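Local coordinates for minor structural protein 5 (Lactococcus phage Tuc2009, PDB 5E7T), which is a minor structural protein of the phage particle, probably an accessory baseplate component that recognises saccharides on the surface of its lactococcal host, at residues B[92-97]-B[171-176]; B[64-69]-B[158-163]; B[42-47]-B[69-74]. All blocks are in the same frame, centred on the assembly; numbering follows the deposited sequence.

Contact 1. Residues B[92-97]-B[171-176]; sequences VMFTSW and GSFTIR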
# COMPACT_ATOMS: atom_id res chain seq x y z
N VAL B 92 38.93 26.10 -43.12
CA VAL B 92 38.06 25.88 -44.26
C VAL B 92 38.84 25.36 -45.48
O VAL B 92 39.98 25.78 -45.72
CB VAL B 92 37.31 27.22 -44.48
CG1 VAL B 92 37.47 27.80 -45.87
CG2 VAL B 92 35.86 27.10 -44.08
N MET B 93 38.26 24.40 -46.23
CA MET B 93 38.92 23.83 -47.40
C MET B 93 37.97 23.61 -48.53
O MET B 93 36.91 23.02 -48.33
CB MET B 93 39.63 22.52 -47.04
CG MET B 93 40.05 21.70 -48.22
SD MET B 93 41.38 20.63 -47.72
CE MET B 93 41.21 19.47 -48.90
N PHE B 94 38.34 24.06 -49.73
CA PHE B 94 37.50 23.89 -50.89
C PHE B 94 38.11 22.81 -51.72
O PHE B 94 39.23 22.97 -52.21
CB PHE B 94 37.36 25.21 -51.67
CG PHE B 94 36.62 26.29 -50.92
CD1 PHE B 94 37.26 27.06 -49.95
CD2 PHE B 94 35.27 26.53 -51.17
CE1 PHE B 94 36.58 28.07 -49.28
CE2 PHE B 94 34.59 27.53 -50.48
CZ PHE B 94 35.25 28.30 -49.54
N THR B 95 37.38 21.69 -51.85
CA THR B 95 37.84 20.53 -52.61
C THR B 95 37.37 20.58 -54.06
O THR B 95 37.93 19.88 -54.91
CB THR B 95 37.46 19.26 -51.90
OG1 THR B 95 36.05 19.10 -51.93
CG2 THR B 95 37.91 19.24 -50.48
N SER B 96 36.35 21.40 -54.34
CA SER B 96 35.75 21.56 -55.66
C SER B 96 35.13 22.94 -55.74
O SER B 96 34.46 23.35 -54.79
CB SER B 96 34.68 20.49 -55.89
OG SER B 96 33.60 20.92 -56.71
N TRP B 97 35.34 23.65 -56.84
CA TRP B 97 34.78 24.99 -57.05
C TRP B 97 34.32 25.13 -58.50
O TRP B 97 35.13 25.39 -59.39
CB TRP B 97 35.81 26.07 -56.64
CG TRP B 97 35.34 27.48 -56.84
CD1 TRP B 97 35.50 28.25 -57.95
CD2 TRP B 97 34.64 28.30 -55.88
NE1 TRP B 97 34.89 29.47 -57.77
CE2 TRP B 97 34.36 29.53 -56.51
CE3 TRP B 97 34.20 28.10 -54.57
CZ2 TRP B 97 33.72 30.57 -55.85
CZ3 TRP B 97 33.54 29.12 -53.92
CH2 TRP B 97 33.31 30.35 -54.56
N GLY B 171 25.96 27.51 -60.08
CA GLY B 171 27.23 27.52 -59.39
C GLY B 171 27.16 26.53 -58.26
O GLY B 171 26.10 26.36 -57.64
N SER B 172 28.30 25.89 -57.97
CA SER B 172 28.42 24.93 -56.86
C SER B 172 29.86 24.83 -56.36
O SER B 172 30.80 25.14 -57.08
CB SER B 172 27.90 23.55 -57.24
OG SER B 172 28.46 23.13 -58.48
N PHE B 173 30.02 24.42 -55.11
CA PHE B 173 31.32 24.16 -54.50
C PHE B 173 31.17 23.14 -53.39
O PHE B 173 30.06 22.89 -52.93
CB PHE B 173 32.04 25.45 -54.02
CG PHE B 173 31.31 26.28 -52.98
CD1 PHE B 173 31.38 25.95 -51.63
CD2 PHE B 173 30.57 27.39 -53.35
CE1 PHE B 173 30.69 26.70 -50.68
CE2 PHE B 173 29.86 28.13 -52.41
CZ PHE B 173 29.93 27.78 -51.08
N THR B 174 32.29 22.54 -52.97
CA THR B 174 32.31 21.60 -51.86
C THR B 174 33.31 22.16 -50.90
O THR B 174 34.40 22.56 -51.32
CB THR B 174 32.62 20.20 -52.34
OG1 THR B 174 31.74 19.89 -53.43
CG2 THR B 174 32.45 19.20 -51.25
N ILE B 175 32.90 22.30 -49.65
CA ILE B 175 33.67 22.92 -48.58
C ILE B 175 33.77 21.99 -47.39
O ILE B 175 32.81 21.30 -47.05
CB ILE B 175 33.08 24.31 -48.19
CG1 ILE B 175 34.01 25.10 -47.24
CG2 ILE B 175 31.64 24.21 -47.65
CD1 ILE B 175 33.52 26.50 -46.83
N ARG B 176 34.94 21.99 -46.75
CA ARG B 176 35.20 21.24 -45.55
C ARG B 176 35.38 22.24 -44.44
O ARG B 176 36.06 23.25 -44.64
CB ARG B 176 36.42 20.36 -45.73
CG ARG B 176 36.11 19.18 -46.61
CD ARG B 176 37.32 18.35 -46.86
NE ARG B 176 36.99 17.14 -47.60
CZ ARG B 176 37.88 16.19 -47.90
NH1 ARG B 176 39.14 16.32 -47.52
NH2 ARG B 176 37.50 15.12 -48.58

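Contact 2. Residues B[64-69]-B[158-163]; sequences WVNKDL and QAILNV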
# COMPACT_ATOMS: atom_id res chain seq x y z
N TRP B 64 19.65 31.77 -53.14
CA TRP B 64 20.32 31.77 -51.87
C TRP B 64 20.25 30.32 -51.41
O TRP B 64 19.19 29.70 -51.48
CB TRP B 64 19.61 32.67 -50.88
CG TRP B 64 19.62 34.10 -51.30
CD1 TRP B 64 18.56 34.85 -51.74
CD2 TRP B 64 20.76 34.96 -51.34
NE1 TRP B 64 18.97 36.13 -52.02
CE2 TRP B 64 20.32 36.23 -51.79
CE3 TRP B 64 22.10 34.81 -50.99
CZ2 TRP B 64 21.19 37.31 -51.94
CZ3 TRP B 64 22.96 35.88 -51.15
CH2 TRP B 64 22.50 37.11 -51.62
N VAL B 65 21.40 29.77 -51.01
CA VAL B 65 21.51 28.40 -50.53
C VAL B 65 21.99 28.52 -49.10
O VAL B 65 22.98 29.20 -48.86
CB VAL B 65 22.49 27.55 -51.39
CG1 VAL B 65 22.56 26.10 -50.92
CG2 VAL B 65 22.13 27.62 -52.87
N ASN B 66 21.31 27.88 -48.15
CA ASN B 66 21.79 27.88 -46.77
C ASN B 66 21.64 26.52 -46.10
O ASN B 66 20.92 25.65 -46.60
CB ASN B 66 21.17 29.01 -45.95
CG ASN B 66 19.72 28.85 -45.60
OD1 ASN B 66 19.35 28.06 -44.73
ND2 ASN B 66 18.89 29.67 -46.22
N LYS B 67 22.39 26.31 -45.00
CA LYS B 67 22.35 25.12 -44.16
C LYS B 67 22.24 25.67 -42.74
O LYS B 67 22.99 26.57 -42.39
CB LYS B 67 23.61 24.22 -44.33
CG LYS B 67 23.89 23.73 -45.76
CD LYS B 67 22.85 22.75 -46.33
CE LYS B 67 22.76 22.79 -47.83
NZ LYS B 67 22.92 21.44 -48.44
N ASP B 68 21.25 25.22 -41.97
CA ASP B 68 21.04 25.73 -40.61
C ASP B 68 22.14 25.28 -39.66
O ASP B 68 22.42 24.07 -39.54
CB ASP B 68 19.64 25.33 -40.09
CG ASP B 68 19.27 25.83 -38.70
OD1 ASP B 68 19.80 26.88 -38.29
OD2 ASP B 68 18.44 25.17 -38.04
N LEU B 69 22.78 26.28 -38.99
CA LEU B 69 23.85 26.09 -38.01
C LEU B 69 23.31 26.30 -36.59
O LEU B 69 24.08 26.21 -35.63
CB LEU B 69 25.01 27.06 -38.23
CG LEU B 69 25.71 27.15 -39.60
CD1 LEU B 69 26.81 28.16 -39.52
CD2 LEU B 69 26.31 25.82 -40.03
N GLN B 158 18.43 33.69 -36.09
CA GLN B 158 18.81 32.48 -36.82
C GLN B 158 20.32 32.41 -36.92
O GLN B 158 20.99 33.44 -36.76
CB GLN B 158 18.18 32.44 -38.22
CG GLN B 158 18.86 33.31 -39.28
CD GLN B 158 18.28 33.13 -40.66
OE1 GLN B 158 17.44 32.26 -40.92
NE2 GLN B 158 18.73 33.94 -41.59
N ALA B 159 20.86 31.20 -37.19
CA ALA B 159 22.29 30.96 -37.39
C ALA B 159 22.41 30.12 -38.64
O ALA B 159 21.89 29.00 -38.67
CB ALA B 159 22.88 30.22 -36.21
N ILE B 160 23.02 30.67 -39.71
CA ILE B 160 23.14 29.95 -40.97
C ILE B 160 24.49 30.06 -41.63
O ILE B 160 25.23 31.04 -41.44
CB ILE B 160 22.01 30.34 -41.98
CG1 ILE B 160 22.01 31.85 -42.30
CG2 ILE B 160 20.65 29.87 -41.53
CD1 ILE B 160 21.25 32.23 -43.47
N LEU B 161 24.80 29.06 -42.47
CA LEU B 161 25.91 29.06 -43.40
C LEU B 161 25.17 29.37 -44.70
O LEU B 161 24.34 28.55 -45.13
CB LEU B 161 26.62 27.70 -43.49
CG LEU B 161 27.50 27.48 -44.72
CD1 LEU B 161 28.69 28.38 -44.73
CD2 LEU B 161 27.97 26.06 -44.80
N ASN B 162 25.44 30.55 -45.29
CA ASN B 162 24.77 31.01 -46.49
C ASN B 162 25.73 31.34 -47.61
O ASN B 162 26.87 31.74 -47.36
CB ASN B 162 23.97 32.25 -46.12
CG ASN B 162 23.05 32.78 -47.18
OD1 ASN B 162 23.39 33.75 -47.88
ND2 ASN B 162 21.84 32.24 -47.25
N VAL B 163 25.25 31.20 -48.86
CA VAL B 163 25.91 31.58 -50.11
C VAL B 163 24.81 31.86 -51.14
O VAL B 163 23.74 31.26 -51.07
CB VAL B 163 26.99 30.59 -50.64
CG1 VAL B 163 26.38 29.30 -51.14
CG2 VAL B 163 27.84 31.23 -51.73
O HOH W 1 18.65 29.17 -36.76

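Contact 3. Residues B[42-47]-B[69-74]; sequences FFKNFD and LGEGFS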
# COMPACT_ATOMS: atom_id res chain seq x y z
N PHE B 42 26.69 21.69 -34.67
CA PHE B 42 27.10 22.59 -35.76
C PHE B 42 27.02 21.87 -37.11
O PHE B 42 26.58 22.47 -38.09
CB PHE B 42 28.54 23.10 -35.52
CG PHE B 42 29.00 24.24 -36.42
CD1 PHE B 42 29.58 23.98 -37.65
CD2 PHE B 42 28.91 25.56 -35.99
CE1 PHE B 42 30.02 25.03 -38.47
CE2 PHE B 42 29.34 26.61 -36.81
CZ PHE B 42 29.90 26.33 -38.03
N PHE B 43 27.39 20.58 -37.15
CA PHE B 43 27.43 19.81 -38.39
C PHE B 43 26.15 19.06 -38.70
O PHE B 43 26.12 18.26 -39.65
CB PHE B 43 28.65 18.88 -38.40
CG PHE B 43 29.95 19.65 -38.27
CD1 PHE B 43 30.51 20.29 -39.37
CD2 PHE B 43 30.58 19.79 -37.04
CE1 PHE B 43 31.71 21.00 -39.26
CE2 PHE B 43 31.78 20.51 -36.93
CZ PHE B 43 32.33 21.11 -38.04
N LYS B 44 25.08 19.37 -37.98
CA LYS B 44 23.79 18.71 -38.18
C LYS B 44 23.32 18.70 -39.64
O LYS B 44 22.82 17.68 -40.07
CB LYS B 44 22.71 19.30 -37.25
CG LYS B 44 21.32 18.69 -37.39
CD LYS B 44 21.16 17.38 -36.63
CE LYS B 44 19.88 16.66 -36.99
NZ LYS B 44 19.76 15.38 -36.26
N ASN B 45 23.51 19.80 -40.40
CA ASN B 45 23.02 19.89 -41.77
C ASN B 45 24.12 19.95 -42.84
O ASN B 45 23.88 20.37 -43.97
CB ASN B 45 22.03 21.04 -41.92
CG ASN B 45 20.83 20.87 -41.03
OD1 ASN B 45 20.66 21.56 -40.02
ND2 ASN B 45 19.99 19.90 -41.34
N PHE B 46 25.30 19.41 -42.51
CA PHE B 46 26.39 19.22 -43.47
C PHE B 46 26.07 17.89 -44.20
O PHE B 46 25.22 17.14 -43.72
CB PHE B 46 27.74 19.17 -42.75
CG PHE B 46 28.35 20.54 -42.53
CD1 PHE B 46 27.77 21.45 -41.65
CD2 PHE B 46 29.52 20.91 -43.18
CE1 PHE B 46 28.34 22.70 -41.45
CE2 PHE B 46 30.08 22.16 -42.98
CZ PHE B 46 29.48 23.05 -42.11
N ASP B 47 26.67 17.61 -45.36
CA ASP B 47 26.36 16.37 -46.06
C ASP B 47 26.90 15.15 -45.30
O ASP B 47 26.22 14.11 -45.24
CB ASP B 47 26.80 16.41 -47.53
CG ASP B 47 26.24 17.53 -48.39
OD1 ASP B 47 25.12 18.02 -48.08
OD2 ASP B 47 26.91 17.89 -49.40
N LEU B 69 22.78 26.28 -38.99
CA LEU B 69 23.85 26.09 -38.01
C LEU B 69 23.31 26.30 -36.59
O LEU B 69 24.08 26.21 -35.63
CB LEU B 69 25.01 27.06 -38.23
CG LEU B 69 25.71 27.15 -39.60
CD1 LEU B 69 26.81 28.16 -39.52
CD2 LEU B 69 26.31 25.82 -40.03
N GLY B 70 22.01 26.56 -36.47
CA GLY B 70 21.35 26.86 -35.21
C GLY B 70 21.61 25.90 -34.08
O GLY B 70 21.69 26.32 -32.92
N GLU B 71 21.75 24.61 -34.39
CA GLU B 71 21.94 23.56 -33.40
C GLU B 71 23.37 23.48 -32.90
O GLU B 71 23.68 22.66 -32.03
CB GLU B 71 21.45 22.22 -33.96
CG GLU B 71 19.98 21.96 -33.72
CD GLU B 71 19.58 20.51 -33.93
OE1 GLU B 71 18.71 20.25 -34.79
OE2 GLU B 71 20.17 19.62 -33.26
N GLY B 72 24.22 24.34 -33.44
CA GLY B 72 25.63 24.39 -33.08
C GLY B 72 26.02 25.58 -32.25
O GLY B 72 27.20 25.80 -32.03
N PHE B 73 25.04 26.38 -31.79
CA PHE B 73 25.31 27.54 -30.94
C PHE B 73 24.77 27.27 -29.54
O PHE B 73 23.57 27.05 -29.38
CB PHE B 73 24.78 28.85 -31.55
CG PHE B 73 25.62 29.39 -32.68
CD1 PHE B 73 25.42 28.97 -33.98
CD2 PHE B 73 26.59 30.36 -32.44
CE1 PHE B 73 26.19 29.48 -35.03
CE2 PHE B 73 27.35 30.88 -33.49
CZ PHE B 73 27.16 30.42 -34.78
N SER B 74 25.69 27.16 -28.56
CA SER B 74 25.42 26.85 -27.15
C SER B 74 24.23 27.61 -26.60
O SER B 74 23.34 27.02 -25.97
CB SER B 74 26.64 27.19 -26.31
OG SER B 74 27.08 26.06 -25.57

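Contact 1. Residues B[92-97]-B[171-176]
Met-93 and Arg-176 form a hydrogen-bonded antiparallel pair, each donating its backbone N-H to the other's carbonyl. Arg-176 N lies 2.7 Å from Met-93 O. Further along, the two strands stay paired through bonds from Thr-95 N to Thr-174 O and from Thr-174 N to Ser-96 O. In the first of these the donor stands well above the carbonyl plane. The register slips by one residue between Phe-94 and Ser-96, which makes a beta bulge at the corner the chain turns at Thr-95.

Aromatic contacts fill one face. Phe-94, Trp-97 and Phe-173 form a triangular cluster. Phe-173 CD1 comes to the edge of the Phe-94 ring, near that ring's plane, 3.8 Å from CE2. The six-membered ring of Trp-97 lies nearly parallel to the Phe-173 ring, planes 20° apart, but displaced, with little of one ring over the other. Trp-97 CZ3 lies 3.5 Å from Phe-173 CD2. Trp-97 CG is anti to the backbone N (chi1 179°), and the side chain runs beside that of Phe-173, pointing the same way. This face looks into a beta sandwich, consistent with the galactose-binding-like fold of the family. Phe-108 and Ile-105 of strand 104-114, in the opposing sheet, meet the cluster.

Aliphatic contacts continue the same face. Ile-175 CG1 lies over the Phe-94 ring, 4.2 Å from its centroid, offset toward the rim. Ile-175 CD1 goes on to touch Phe-94 CZ and Val-92 CG2.

The other face carries Met-93, Ser-96, Thr-174 and Arg-176, with Thr-95 at the corner beside them. The extended Arg-176 chain lies beside Met-93, pointing the same way. The Thr-95 side chain crosses it at about a right angle, and its CG2 stands 3.6 Å above one face of the Arg-176 guanidinium, toward the rim. Arg-176 NE is salt-bridged to Glu-55. Thr-95 OG1 lies against Thr-174 CB and CG2.

Contact 2. Residues B[64-69]-B[158-163]
Leu-69 lies across three residues of the neighbouring strand, from Ala-159 to Leu-161. Its CB is 3.7 Å from Ala-159 O, the same carbonyl that accepts the Leu-69 backbone N-H, and 4.3 Å from Ala-159 CB. CG is placed anti to the carbonyl carbon (chi1 -54°). It rests against the backbone, 3.6 Å from Leu-161 N. From there the two branches part. CD1 meets the peptide between Ile-160 and Leu-161, 3.7 Å from Ile-160 C. CD2 reaches the side chain of Leu-161, 3.9 Å from its CB.

Before Leu-69 the strands are antiparallel, with Val-65 opposite Val-163 and Lys-67 opposite Leu-161 as hydrogen-bonded pairs. The bond from Val-65 N to Val-163 O is nearly straight, 178° at the hydrogen. Within this chain, strand 63-68 is an edge strand of the four-stranded sheet of the beta sandwich. Leu-161 faces inward onto Val-56 and Met-58 of the other sheet, and Val-163 onto Met-58.

The opposite face carries Asn-66, Asp-68, Ile-160 and Asn-162. Asn-66 CB packs against the side chain of Asn-162. Asp-68 OD1 accepts a hydrogen bond from a water 3.0 Å away, and this water accepts one from Ala-159 N. The same oxygen also takes the N-H of Gly-70. At the far end, Val-163 O lies at the edge of the Trp-64 indole, near its plane.

Contact 3. Residues B[42-47]-B[69-74]
Phe-42 meets Leu-69 and Gly-72. Its backbone lies against Gly-72, which has no side chain to stand between the two segments. No hydrogen bond joins the two segments here; the contact is one of packing. The Phe-42 ring carries most of it. CG is anti to the backbone N (chi1 -169°), and the ring lies alongside Leu-69, pointing the same way. Leu-69 CD2 stands over one ring face, 4.2 Å from the centroid and offset toward the rim. The other branch, CD1, is 3.9 Å from Phe-42 CZ. Gly-72 O comes to the ring edge, near its plane.

Phe-43 opens a type I beta turn that closes at Phe-46, where the N-H of Phe-46 bonds back to Phe-43 O. The Phe-43 ring packs within its own segment: Phe-42 CD1 sits over the centre of one of its faces. Lys-44 follows, with its chain bent at chi2 (81°). Its CG approaches Glu-71 OE1 at 4.0 Å, but NZ stays 5.2 Å from that oxygen and pairs with Glu-40 instead.

Phe-46 ends the turn. Its edge receives Leu-69 CD2, which lies near the ring plane, 4.0 Å from CE1. Phe-43 CD1 covers the centre of one face of the same ring.

Both segments are loops, the second with a short 3-10 turn at 70-72, and their buried side chains bridge the two sheets of the beta sandwich. Phe-42 reaches Met-110 of strand 104-114 in one sheet and Pro-180 of strand 171-184 in the other. Phe-46 rests on Val-177 of strand 171-184 and Val-56 of strand 53-60.

In the fold
From the N terminus, residues 42-47 come first. Contact 3 joins them to 69-74 and closes a loop that holds strands 48-50, 53-60 and 63-68. Contact 2 opens inside that loop, at 64-69, and closes at 158-163, so the two cross; they share Leu-69. Contact 1 opens at 92-97, after contact 3 has closed, and ends at 171-176, so it crosses contact 2. Contact 1 lies in the five-stranded sheet and contact 2 in the four-stranded one. They meet across the sandwich, where Phe-173 CE2 is 3.8 Å from Val-163 CG2. The buried side chains of contact 3 touch both sheets, and Phe-73 packs against Ala-159 of contact 2.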